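Local coordinates for melanin biosynthesis protein TyrA, putative (Shewanella oneidensis, PDB 2IIZ) that binds heme b and probably works as a dye-decolorizing (DyP-type) peroxidase, at residues A[69-74]-A[300-305]; A[46-51]-A[103-108]; A[53-58]-A[115-120]; A[39-44]-A[73-78]. All coordinates share one frame; numbering follows the deposited sequence.

Interaction 1. Residues A[69-74]-A[300-305]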
# COMPACT_ATOMS: atom_id res chain seq x y z
N ASN A 69 -17.71 -21.02 -7.53
CA ASN A 69 -18.21 -21.19 -8.90
C ASN A 69 -17.18 -21.77 -9.90
O ASN A 69 -17.49 -21.99 -11.06
CB ASN A 69 -18.76 -19.85 -9.42
CG ASN A 69 -20.17 -19.57 -8.94
OD1 ASN A 69 -20.74 -20.35 -8.17
ND2 ASN A 69 -20.74 -18.45 -9.39
N TYR A 70 -15.96 -22.00 -9.43
CA TYR A 70 -14.91 -22.58 -10.27
C TYR A 70 -14.41 -23.93 -9.78
O TYR A 70 -13.69 -24.62 -10.50
CB TYR A 70 -13.74 -21.61 -10.32
CG TYR A 70 -12.69 -21.97 -11.32
CD1 TYR A 70 -12.99 -22.03 -12.68
CD2 TYR A 70 -11.39 -22.24 -10.92
CE1 TYR A 70 -12.01 -22.36 -13.61
CE2 TYR A 70 -10.41 -22.56 -11.83
CZ TYR A 70 -10.73 -22.63 -13.17
OH TYR A 70 -9.76 -22.95 -14.08
N TRP A 71 -14.77 -24.30 -8.55
CA TRP A 71 -14.34 -25.59 -7.99
C TRP A 71 -14.49 -26.72 -9.00
O TRP A 71 -13.56 -27.49 -9.21
CB TRP A 71 -15.12 -25.95 -6.71
CG TRP A 71 -14.59 -27.21 -6.08
CD1 TRP A 71 -15.04 -28.49 -6.30
CD2 TRP A 71 -13.52 -27.31 -5.15
NE1 TRP A 71 -14.31 -29.37 -5.55
CE2 TRP A 71 -13.36 -28.68 -4.83
CE3 TRP A 71 -12.66 -26.38 -4.53
CZ2 TRP A 71 -12.39 -29.13 -3.94
CZ3 TRP A 71 -11.69 -26.84 -3.64
CH2 TRP A 71 -11.57 -28.20 -3.36
N ASP A 72 -15.66 -26.80 -9.63
CA ASP A 72 -15.99 -27.95 -10.50
C ASP A 72 -15.32 -27.99 -11.88
O ASP A 72 -15.35 -29.01 -12.55
CB ASP A 72 -17.51 -28.06 -10.63
CG ASP A 72 -18.16 -28.47 -9.34
OD1 ASP A 72 -17.49 -29.13 -8.52
OD2 ASP A 72 -19.34 -28.13 -9.13
N SER A 73 -14.72 -26.88 -12.29
CA SER A 73 -13.87 -26.87 -13.46
C SER A 73 -12.50 -27.45 -13.11
O SER A 73 -11.91 -28.19 -13.88
CB SER A 73 -13.71 -25.43 -13.97
OG SER A 73 -14.98 -24.86 -14.26
N LEU A 74 -12.01 -27.10 -11.92
CA LEU A 74 -10.71 -27.56 -11.41
C LEU A 74 -10.74 -28.91 -10.75
O LEU A 74 -9.81 -29.70 -10.93
CB LEU A 74 -10.16 -26.58 -10.38
CG LEU A 74 -9.12 -25.55 -10.78
CD1 LEU A 74 -8.63 -24.85 -9.52
CD2 LEU A 74 -7.95 -26.15 -11.54
N PHE A 300 -13.21 -22.02 -1.01
CA PHE A 300 -12.74 -23.10 -0.13
C PHE A 300 -11.22 -23.12 -0.22
O PHE A 300 -10.66 -23.13 -1.31
CB PHE A 300 -13.32 -24.47 -0.50
CG PHE A 300 -13.17 -25.53 0.59
CD1 PHE A 300 -14.02 -25.57 1.68
CD2 PHE A 300 -12.17 -26.49 0.51
CE1 PHE A 300 -13.88 -26.54 2.67
CE2 PHE A 300 -12.02 -27.45 1.49
CZ PHE A 300 -12.87 -27.48 2.57
N ALA A 301 -10.58 -23.11 0.95
CA ALA A 301 -9.15 -23.23 1.08
C ALA A 301 -8.86 -24.65 1.56
O ALA A 301 -9.02 -24.95 2.75
CB ALA A 301 -8.63 -22.22 2.09
N PRO A 302 -8.44 -25.53 0.65
CA PRO A 302 -8.21 -26.89 1.14
C PRO A 302 -6.93 -27.03 1.97
O PRO A 302 -6.16 -26.07 2.15
CB PRO A 302 -8.12 -27.72 -0.15
CG PRO A 302 -8.44 -26.79 -1.29
CD PRO A 302 -8.16 -25.41 -0.79
N SER A 303 -6.72 -28.24 2.47
CA SER A 303 -5.47 -28.64 3.07
C SER A 303 -4.45 -28.67 1.98
O SER A 303 -4.79 -28.74 0.79
CB SER A 303 -5.59 -30.04 3.71
OG SER A 303 -5.74 -31.05 2.73
N LEU A 304 -3.19 -28.62 2.39
CA LEU A 304 -2.08 -28.66 1.47
C LEU A 304 -2.14 -29.98 0.73
O LEU A 304 -1.96 -30.05 -0.48
CB LEU A 304 -0.77 -28.53 2.24
CG LEU A 304 0.49 -28.30 1.39
CD1 LEU A 304 0.37 -27.02 0.57
CD2 LEU A 304 1.70 -28.23 2.29
N ASP A 305 -2.40 -31.03 1.49
CA ASP A 305 -2.35 -32.39 0.96
C ASP A 305 -3.36 -32.63 -0.15
O ASP A 305 -3.04 -33.28 -1.14
CB ASP A 305 -2.53 -33.39 2.09
CG ASP A 305 -1.38 -33.34 3.07
OD1 ASP A 305 -1.35 -32.43 3.93
OD2 ASP A 305 -0.50 -34.21 2.97
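W71 carries one side of this buried contact and meets F300 and P302 on the other. The aromatic component is an offset edge-to-face pair, in which the edge of the F300 ring is directed toward the face of the six-membered ring of W71. The two planes stand at 88°, and the centroids lie 6.0 Å apart. The nearest atoms are W71 CZ3 and F300 CD2, 4.2 Å apart, so the rings touch near their rims and not centre over centre. Y180 adds a second edge-to-face partner for the F300 ring.

The aliphatic component comes from P302, whose ring approaches W71 from the opposite direction. Its CG sits close to the indole plane at the outer edge, 4.0 Å from W71 CH2. The indole reaches this position because CG of W71 is anti to the backbone N (chi1 -176°), which extends the side chain from the short helix 71-74 toward the end of strand 291-301. I66 of strand 61-67 touches both W71 and P302.

Polar bonding lies elsewhere: W71 NE1 donates to the carbonyl oxygen of S78, and F300 pairs through its backbone with I66.

With no hydrogen bond between the two segments, this junction of the N-terminal and C-terminal sequence regions rests on dispersion and ring electrostatics; the indole N-H is satisfied outside it, which is consistent with that bond helping to fix the ring.

Interaction 2. Residues A[46-51]-A[103-108]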
# COMPACT_ATOMS: atom_id res chain seq x y z
N GLN A 46 2.39 -24.97 -1.80
CA GLN A 46 3.57 -25.50 -1.14
C GLN A 46 4.55 -24.41 -0.78
O GLN A 46 5.04 -24.35 0.35
CB GLN A 46 4.25 -26.45 -2.10
CG GLN A 46 5.41 -27.22 -1.52
CD GLN A 46 6.06 -28.08 -2.58
OE1 GLN A 46 6.04 -29.31 -2.48
NE2 GLN A 46 6.63 -27.44 -3.61
N TYR A 47 4.82 -23.54 -1.75
CA TYR A 47 5.75 -22.43 -1.59
C TYR A 47 5.30 -21.56 -0.42
O TYR A 47 6.10 -21.27 0.46
CB TYR A 47 5.77 -21.65 -2.91
CG TYR A 47 6.54 -20.36 -2.98
CD1 TYR A 47 7.91 -20.30 -2.74
CD2 TYR A 47 5.88 -19.17 -3.32
CE1 TYR A 47 8.60 -19.07 -2.82
CE2 TYR A 47 6.55 -17.96 -3.41
CZ TYR A 47 7.90 -17.91 -3.16
OH TYR A 47 8.51 -16.67 -3.26
N ILE A 48 4.03 -21.18 -0.43
CA ILE A 48 3.44 -20.39 0.65
C ILE A 48 3.62 -21.02 2.04
O ILE A 48 3.82 -20.32 3.04
CB ILE A 48 1.93 -20.14 0.39
CG1 ILE A 48 1.77 -19.14 -0.75
CG2 ILE A 48 1.24 -19.58 1.64
CD1 ILE A 48 0.32 -18.91 -1.21
N TYR A 49 3.54 -22.34 2.09
CA TYR A 49 3.75 -23.10 3.33
C TYR A 49 5.20 -23.00 3.74
O TYR A 49 5.52 -22.58 4.84
CB TYR A 49 3.36 -24.55 3.07
CG TYR A 49 3.28 -25.48 4.25
CD1 TYR A 49 4.39 -26.19 4.69
CD2 TYR A 49 2.07 -25.68 4.92
CE1 TYR A 49 4.31 -27.07 5.78
CE2 TYR A 49 1.97 -26.56 6.01
CZ TYR A 49 3.09 -27.24 6.43
OH TYR A 49 2.97 -28.09 7.51
N GLU A 50 6.07 -23.40 2.83
CA GLU A 50 7.52 -23.35 3.04
C GLU A 50 8.04 -21.98 3.52
O GLU A 50 9.03 -21.91 4.26
CB GLU A 50 8.22 -23.77 1.73
CG GLU A 50 8.00 -25.28 1.40
CD GLU A 50 8.55 -25.72 0.04
OE1 GLU A 50 8.77 -24.87 -0.86
OE2 GLU A 50 8.76 -26.94 -0.13
N LEU A 51 7.36 -20.91 3.09
CA LEU A 51 7.77 -19.52 3.40
C LEU A 51 7.53 -19.12 4.85
O LEU A 51 8.13 -18.15 5.35
CB LEU A 51 7.02 -18.54 2.49
CG LEU A 51 7.45 -18.50 1.03
CD1 LEU A 51 6.51 -17.64 0.24
CD2 LEU A 51 8.84 -17.96 0.91
N LEU A 103 -9.83 -17.72 -8.04
CA LEU A 103 -8.78 -17.99 -7.07
C LEU A 103 -8.47 -16.78 -6.21
O LEU A 103 -8.49 -15.64 -6.68
CB LEU A 103 -7.50 -18.41 -7.77
CG LEU A 103 -7.52 -19.70 -8.58
CD1 LEU A 103 -6.20 -19.79 -9.33
CD2 LEU A 103 -7.71 -20.92 -7.68
N PHE A 104 -8.19 -17.07 -4.94
CA PHE A 104 -7.82 -16.08 -3.96
C PHE A 104 -6.50 -16.52 -3.32
O PHE A 104 -6.37 -17.67 -2.86
CB PHE A 104 -8.94 -15.97 -2.92
CG PHE A 104 -8.66 -15.03 -1.77
CD1 PHE A 104 -7.96 -13.84 -1.95
CD2 PHE A 104 -9.11 -15.33 -0.50
CE1 PHE A 104 -7.72 -12.99 -0.89
CE2 PHE A 104 -8.88 -14.49 0.56
CZ PHE A 104 -8.18 -13.31 0.36
N VAL A 105 -5.54 -15.59 -3.31
CA VAL A 105 -4.28 -15.78 -2.64
C VAL A 105 -4.19 -14.75 -1.53
O VAL A 105 -4.14 -13.52 -1.77
CB VAL A 105 -3.08 -15.61 -3.62
CG1 VAL A 105 -1.77 -15.71 -2.88
CG2 VAL A 105 -3.12 -16.67 -4.70
N HIS A 106 -4.17 -15.27 -0.31
CA HIS A 106 -4.15 -14.48 0.91
C HIS A 106 -2.78 -14.56 1.52
O HIS A 106 -2.36 -15.64 1.95
CB HIS A 106 -5.14 -15.10 1.86
CG HIS A 106 -5.21 -14.43 3.19
ND1 HIS A 106 -6.18 -13.50 3.50
CD2 HIS A 106 -4.46 -14.58 4.30
CE1 HIS A 106 -6.01 -13.09 4.74
NE2 HIS A 106 -4.98 -13.73 5.25
N LEU A 107 -2.09 -13.42 1.56
CA LEU A 107 -0.70 -13.39 2.03
C LEU A 107 -0.51 -12.45 3.20
O LEU A 107 -1.06 -11.34 3.21
CB LEU A 107 0.25 -12.97 0.90
CG LEU A 107 0.12 -13.74 -0.40
CD1 LEU A 107 1.07 -13.18 -1.46
CD2 LEU A 107 0.35 -15.23 -0.20
N ARG A 108 0.28 -12.88 4.17
CA ARG A 108 0.48 -12.08 5.39
C ARG A 108 1.90 -12.07 5.94
O ARG A 108 2.63 -13.04 5.78
CB ARG A 108 -0.52 -12.51 6.46
CG ARG A 108 -1.66 -11.53 6.53
CD ARG A 108 -2.87 -12.09 7.11
NE ARG A 108 -2.71 -12.39 8.52
CZ ARG A 108 -3.72 -12.58 9.36
NH1 ARG A 108 -4.98 -12.48 8.96
NH2 ARG A 108 -3.46 -12.87 10.62
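I48 of helix 34-54 packs on V105 and L107 of strand 103-109, a helix-on-sheet contact in the N-terminal half of the protein. The delta methyl does most of the touching. I48 CD1 lies 3.8 Å from L107 CD2, and the two side chains cross at about a right angle; the same CD1 is 4.2 Å from CG1 of V105. Because CG1 of I48 is anti to the carbonyl carbon (chi1 -72°) and the chain beyond it is extended (chi2 174°), this methyl is carried outward from the helix to the sheet.

The elements belong to a βαββαβ arrangement of the ferredoxin-like type, found in each half of DyP-type peroxidases, with helices 34-54 and 112-125 lying on one face of the antiparallel sheet. V105 and L107, two residues apart, both turn to that face, and V64 of the adjacent strand and I122 of helix 112-125 also pack on I48.

F104, H106 and R108 alternate with them and project from the other face. There the H106 ring stacks with F63, F104 meets F299, and R108 NH1 bonds to Q244 OE1 on a strand of the C-terminal half.

Interaction 3. Residues A[53-58]-A[115-120]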
# COMPACT_ATOMS: atom_id res chain seq x y z
N ASP A 53 8.42 -21.01 7.42
CA ASP A 53 9.73 -21.26 8.00
C ASP A 53 10.81 -20.28 7.45
O ASP A 53 11.58 -19.70 8.22
CB ASP A 53 10.14 -22.70 7.72
CG ASP A 53 9.27 -23.73 8.46
OD1 ASP A 53 8.96 -23.56 9.66
OD2 ASP A 53 8.88 -24.73 7.82
N GLN A 54 10.87 -20.08 6.13
CA GLN A 54 11.91 -19.22 5.57
C GLN A 54 11.86 -17.82 6.19
O GLN A 54 12.90 -17.24 6.52
CB GLN A 54 11.77 -19.10 4.05
CG GLN A 54 12.92 -18.34 3.39
CD GLN A 54 12.84 -18.34 1.87
OE1 GLN A 54 12.06 -19.07 1.27
NE2 GLN A 54 13.65 -17.50 1.23
N TYR A 55 10.64 -17.30 6.35
CA TYR A 55 10.42 -15.95 6.87
C TYR A 55 9.75 -16.03 8.24
O TYR A 55 8.77 -15.34 8.49
CB TYR A 55 9.58 -15.12 5.88
CG TYR A 55 10.27 -14.89 4.53
CD1 TYR A 55 11.51 -14.25 4.45
CD2 TYR A 55 9.68 -15.31 3.34
CE1 TYR A 55 12.14 -14.04 3.21
CE2 TYR A 55 10.31 -15.10 2.11
CZ TYR A 55 11.54 -14.46 2.04
OH TYR A 55 12.15 -14.26 0.80
N SER A 56 10.28 -16.86 9.12
CA SER A 56 9.76 -16.99 10.48
C SER A 56 10.05 -15.71 11.24
O SER A 56 9.26 -15.25 12.07
CB SER A 56 10.39 -18.16 11.22
OG SER A 56 11.78 -17.98 11.38
N ASP A 57 11.19 -15.12 10.93
CA ASP A 57 11.62 -13.88 11.52
C ASP A 57 10.53 -12.80 11.46
O ASP A 57 10.45 -11.96 12.35
CB ASP A 57 12.91 -13.41 10.82
CG ASP A 57 13.74 -12.47 11.68
OD1 ASP A 57 13.25 -12.10 12.78
OD2 ASP A 57 14.87 -12.12 11.27
N SER A 58 9.70 -12.83 10.41
CA SER A 58 8.66 -11.82 10.22
C SER A 58 7.28 -12.45 10.14
O SER A 58 6.39 -11.93 9.47
CB SER A 58 8.94 -11.02 8.95
OG SER A 58 8.73 -11.80 7.78
N LEU A 115 6.23 -9.27 1.40
CA LEU A 115 4.96 -9.58 0.71
C LEU A 115 4.98 -9.09 -0.75
O LEU A 115 4.44 -9.73 -1.65
CB LEU A 115 3.79 -8.94 1.44
CG LEU A 115 3.48 -9.45 2.83
CD1 LEU A 115 2.48 -8.52 3.54
CD2 LEU A 115 2.91 -10.86 2.79
N HIS A 116 5.60 -7.94 -0.97
CA HIS A 116 5.72 -7.42 -2.32
C HIS A 116 6.48 -8.45 -3.12
O HIS A 116 6.06 -8.82 -4.20
CB HIS A 116 6.43 -6.09 -2.33
CG HIS A 116 6.39 -5.40 -3.65
ND1 HIS A 116 5.36 -4.55 -4.02
CD2 HIS A 116 7.25 -5.43 -4.70
CE1 HIS A 116 5.60 -4.09 -5.24
NE2 HIS A 116 6.73 -4.61 -5.67
N LEU A 117 7.61 -8.91 -2.58
CA LEU A 117 8.46 -9.89 -3.25
C LEU A 117 7.68 -11.18 -3.53
O LEU A 117 7.67 -11.70 -4.65
CB LEU A 117 9.69 -10.15 -2.39
CG LEU A 117 10.76 -11.16 -2.85
CD1 LEU A 117 12.13 -10.72 -2.38
CD2 LEU A 117 10.50 -12.56 -2.35
N VAL A 118 7.03 -11.71 -2.49
CA VAL A 118 6.32 -12.97 -2.62
C VAL A 118 5.20 -12.90 -3.64
O VAL A 118 5.08 -13.80 -4.46
CB VAL A 118 5.80 -13.44 -1.26
CG1 VAL A 118 4.76 -14.54 -1.42
CG2 VAL A 118 6.97 -13.93 -0.42
N ALA A 119 4.39 -11.84 -3.58
CA ALA A 119 3.33 -11.57 -4.57
C ALA A 119 3.87 -11.55 -6.00
O ALA A 119 3.38 -12.27 -6.87
CB ALA A 119 2.65 -10.20 -4.26
N ASN A 120 4.88 -10.73 -6.25
CA ASN A 120 5.55 -10.73 -7.54
C ASN A 120 5.85 -12.20 -7.89
O ASN A 120 5.48 -12.67 -8.97
CB ASN A 120 6.84 -9.89 -7.52
CG ASN A 120 6.60 -8.38 -7.68
OD1 ASN A 120 5.56 -7.93 -8.16
ND2 ASN A 120 7.59 -7.59 -7.29
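Y55 is the residue at which the chain leaves helix 34-54, with phi -113° and psi 48°, its side chain directed toward L117 and V118 of helix 112-125. The backbones stay well apart, the nearest alpha carbons being Y55 CA and L115 CA at 10.4 Å. Segment 115-120 is regular helix, with A119 N bonded to L115 O at 2.9 Å, whereas segment 53-58 unwinds into a turn in which S58 N reaches Y55 O at 3.3 Å. The two helices are the pair that covers one face of the ferredoxin-like N-terminal half, and the contact bridges them near the end of the first.

The tyrosine ring spans much of the gap, its CG beside the backbone N and anti to the carbonyl carbon (chi1 -63°), which aims it at helix 112-125. Its CE2 lies 4.4 Å from V118 CG2, a loose apolar approach that is oblique to the ring. Q54 CG lies above the centre of one ring face. F60 touches both Y55 and V118.

H116 and N120 belong to the dimer interface, where both bond to Q254 of the second subunit. L117 lies between the two environments, since F141 of the second subunit packs on it. Its side chain crosses that of Y55 at about a right angle, and the methyl CD2 of L117 rests 3.9 Å from the phenolic OH of Y55.

Interaction 4. Residues A[39-44]-A[73-78]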
# COMPACT_ATOMS: atom_id res chain seq x y z
N PRO A 39 -1.82 -28.50 -11.07
CA PRO A 39 -0.48 -28.69 -10.50
C PRO A 39 0.26 -27.39 -10.18
O PRO A 39 1.07 -27.37 -9.25
CB PRO A 39 0.26 -29.44 -11.61
CG PRO A 39 -0.44 -29.07 -12.86
CD PRO A 39 -1.88 -28.89 -12.49
N CYS A 40 -0.00 -26.33 -10.92
CA CYS A 40 0.64 -25.03 -10.66
C CYS A 40 0.18 -24.45 -9.31
O CYS A 40 0.96 -23.87 -8.55
CB CYS A 40 0.36 -24.07 -11.82
SG CYS A 40 0.61 -22.32 -11.44
N ILE A 41 -1.11 -24.61 -9.03
CA ILE A 41 -1.67 -24.31 -7.71
C ILE A 41 -1.00 -25.12 -6.61
O ILE A 41 -0.83 -24.64 -5.50
CB ILE A 41 -3.18 -24.58 -7.70
CG1 ILE A 41 -3.92 -23.46 -8.43
CG2 ILE A 41 -3.70 -24.71 -6.28
CD1 ILE A 41 -5.39 -23.71 -8.63
N ALA A 42 -0.62 -26.36 -6.91
CA ALA A 42 0.09 -27.20 -5.94
C ALA A 42 1.43 -26.58 -5.54
O ALA A 42 1.75 -26.48 -4.36
CB ALA A 42 0.32 -28.60 -6.50
N ASN A 43 2.19 -26.15 -6.54
CA ASN A 43 3.48 -25.51 -6.31
C ASN A 43 3.36 -24.24 -5.49
O ASN A 43 4.21 -23.99 -4.65
CB ASN A 43 4.15 -25.14 -7.63
CG ASN A 43 4.55 -26.35 -8.42
OD1 ASN A 43 5.07 -27.32 -7.88
ND2 ASN A 43 4.30 -26.30 -9.73
N VAL A 44 2.30 -23.47 -5.75
CA VAL A 44 2.08 -22.19 -5.07
C VAL A 44 1.69 -22.39 -3.62
O VAL A 44 2.22 -21.73 -2.72
CB VAL A 44 1.01 -21.34 -5.78
CG1 VAL A 44 0.63 -20.13 -4.95
CG2 VAL A 44 1.51 -20.88 -7.16
N SER A 73 -14.72 -26.88 -12.29
CA SER A 73 -13.87 -26.87 -13.46
C SER A 73 -12.50 -27.45 -13.11
O SER A 73 -11.91 -28.19 -13.88
CB SER A 73 -13.71 -25.43 -13.97
OG SER A 73 -14.98 -24.86 -14.26
N LEU A 74 -12.01 -27.10 -11.92
CA LEU A 74 -10.71 -27.56 -11.41
C LEU A 74 -10.74 -28.91 -10.75
O LEU A 74 -9.81 -29.70 -10.93
CB LEU A 74 -10.16 -26.58 -10.38
CG LEU A 74 -9.12 -25.55 -10.78
CD1 LEU A 74 -8.63 -24.85 -9.52
CD2 LEU A 74 -7.95 -26.15 -11.54
N TYR A 75 -11.77 -29.19 -9.95
CA TYR A 75 -11.84 -30.42 -9.15
C TYR A 75 -13.16 -31.18 -9.35
O TYR A 75 -13.95 -31.34 -8.41
CB TYR A 75 -11.56 -30.11 -7.68
CG TYR A 75 -10.20 -29.46 -7.46
CD1 TYR A 75 -9.03 -30.18 -7.61
CD2 TYR A 75 -10.10 -28.11 -7.10
CE1 TYR A 75 -7.78 -29.57 -7.40
CE2 TYR A 75 -8.84 -27.51 -6.89
CZ TYR A 75 -7.70 -28.24 -7.04
OH TYR A 75 -6.48 -27.65 -6.84
N PRO A 76 -13.41 -31.64 -10.58
CA PRO A 76 -14.72 -32.20 -10.95
C PRO A 76 -15.12 -33.52 -10.27
O PRO A 76 -16.32 -33.82 -10.19
CB PRO A 76 -14.59 -32.40 -12.47
CG PRO A 76 -13.12 -32.50 -12.73
CD PRO A 76 -12.45 -31.66 -11.70
N GLU A 77 -14.13 -34.28 -9.78
CA GLU A 77 -14.36 -35.62 -9.22
C GLU A 77 -14.95 -35.62 -7.81
O GLU A 77 -15.61 -36.59 -7.41
CB GLU A 77 -13.05 -36.43 -9.22
CG GLU A 77 -12.70 -37.09 -10.56
CD GLU A 77 -11.29 -37.68 -10.60
OE1 GLU A 77 -10.34 -37.02 -10.12
OE2 GLU A 77 -11.13 -38.82 -11.11
N SER A 78 -14.72 -34.55 -7.06
CA SER A 78 -15.06 -34.50 -5.65
C SER A 78 -15.22 -33.04 -5.19
O SER A 78 -14.69 -32.14 -5.82
CB SER A 78 -13.97 -35.17 -4.82
OG SER A 78 -12.81 -34.34 -4.72
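I41 meets L74 and Y75 from a stretch of helix 34-54 in which V44 N donates to C40 O at 3.1 Å, the shorter of the two backbone bonds within segment 39-44. No hydrogen bond joins the two segments; the contact is made by methyl groups and one phenol.

I41 and L74 reach toward each other tip to tip, with the delta methyls, I41 CD1 and L74 CD1, 3.5 Å apart, a close fit. CG1 of I41 stands anti to the carbonyl carbon (chi1 -77°) with the chain extended beyond it (chi2 173°), which sends CD1 to L74.

The other branch of I41 meets Y75 coming from the opposite direction: I41 CG2 is 4.1 Å from Y75 OH. That hydroxyl is buried with no hydrogen-bond partner in the model, so it probably carries some desolvation cost. The Y75 ring is held among aromatic neighbours, meeting F306 edge-to-face and F310 obliquely, and L307 touches both I41 and Y75.

Y75 also opens a type I beta turn that runs to S78. The arrangement is a helix of the ferredoxin-like N-terminal half covered near its first turns by the connection between strands 61-67 and 103-109.

How the interactions relate
Interactions 2, 3 and 4 all use helix 34-54, at successive levels: I41 near its start, I48 midway and Y55 at its exit. Interactions 1 and 4 have centres about 6 Å apart and share S73 and L74; the hydrogen bond between W71 and S78 ties the two together. L103 CD2, 3.8 Å from I41 CD1, joins interactions 2 and 4, and L304 CD2, 3.7 Å from Y49 CD2, joins 1 and 2. Interactions 2 and 3, with centres about 9 Å apart, meet where L51 CD1 is 3.8 Å from V118 CG2. Interaction 3 does not touch 1 or 4, whose centres are each about 24 Å from its own. All four lie away from the heme site.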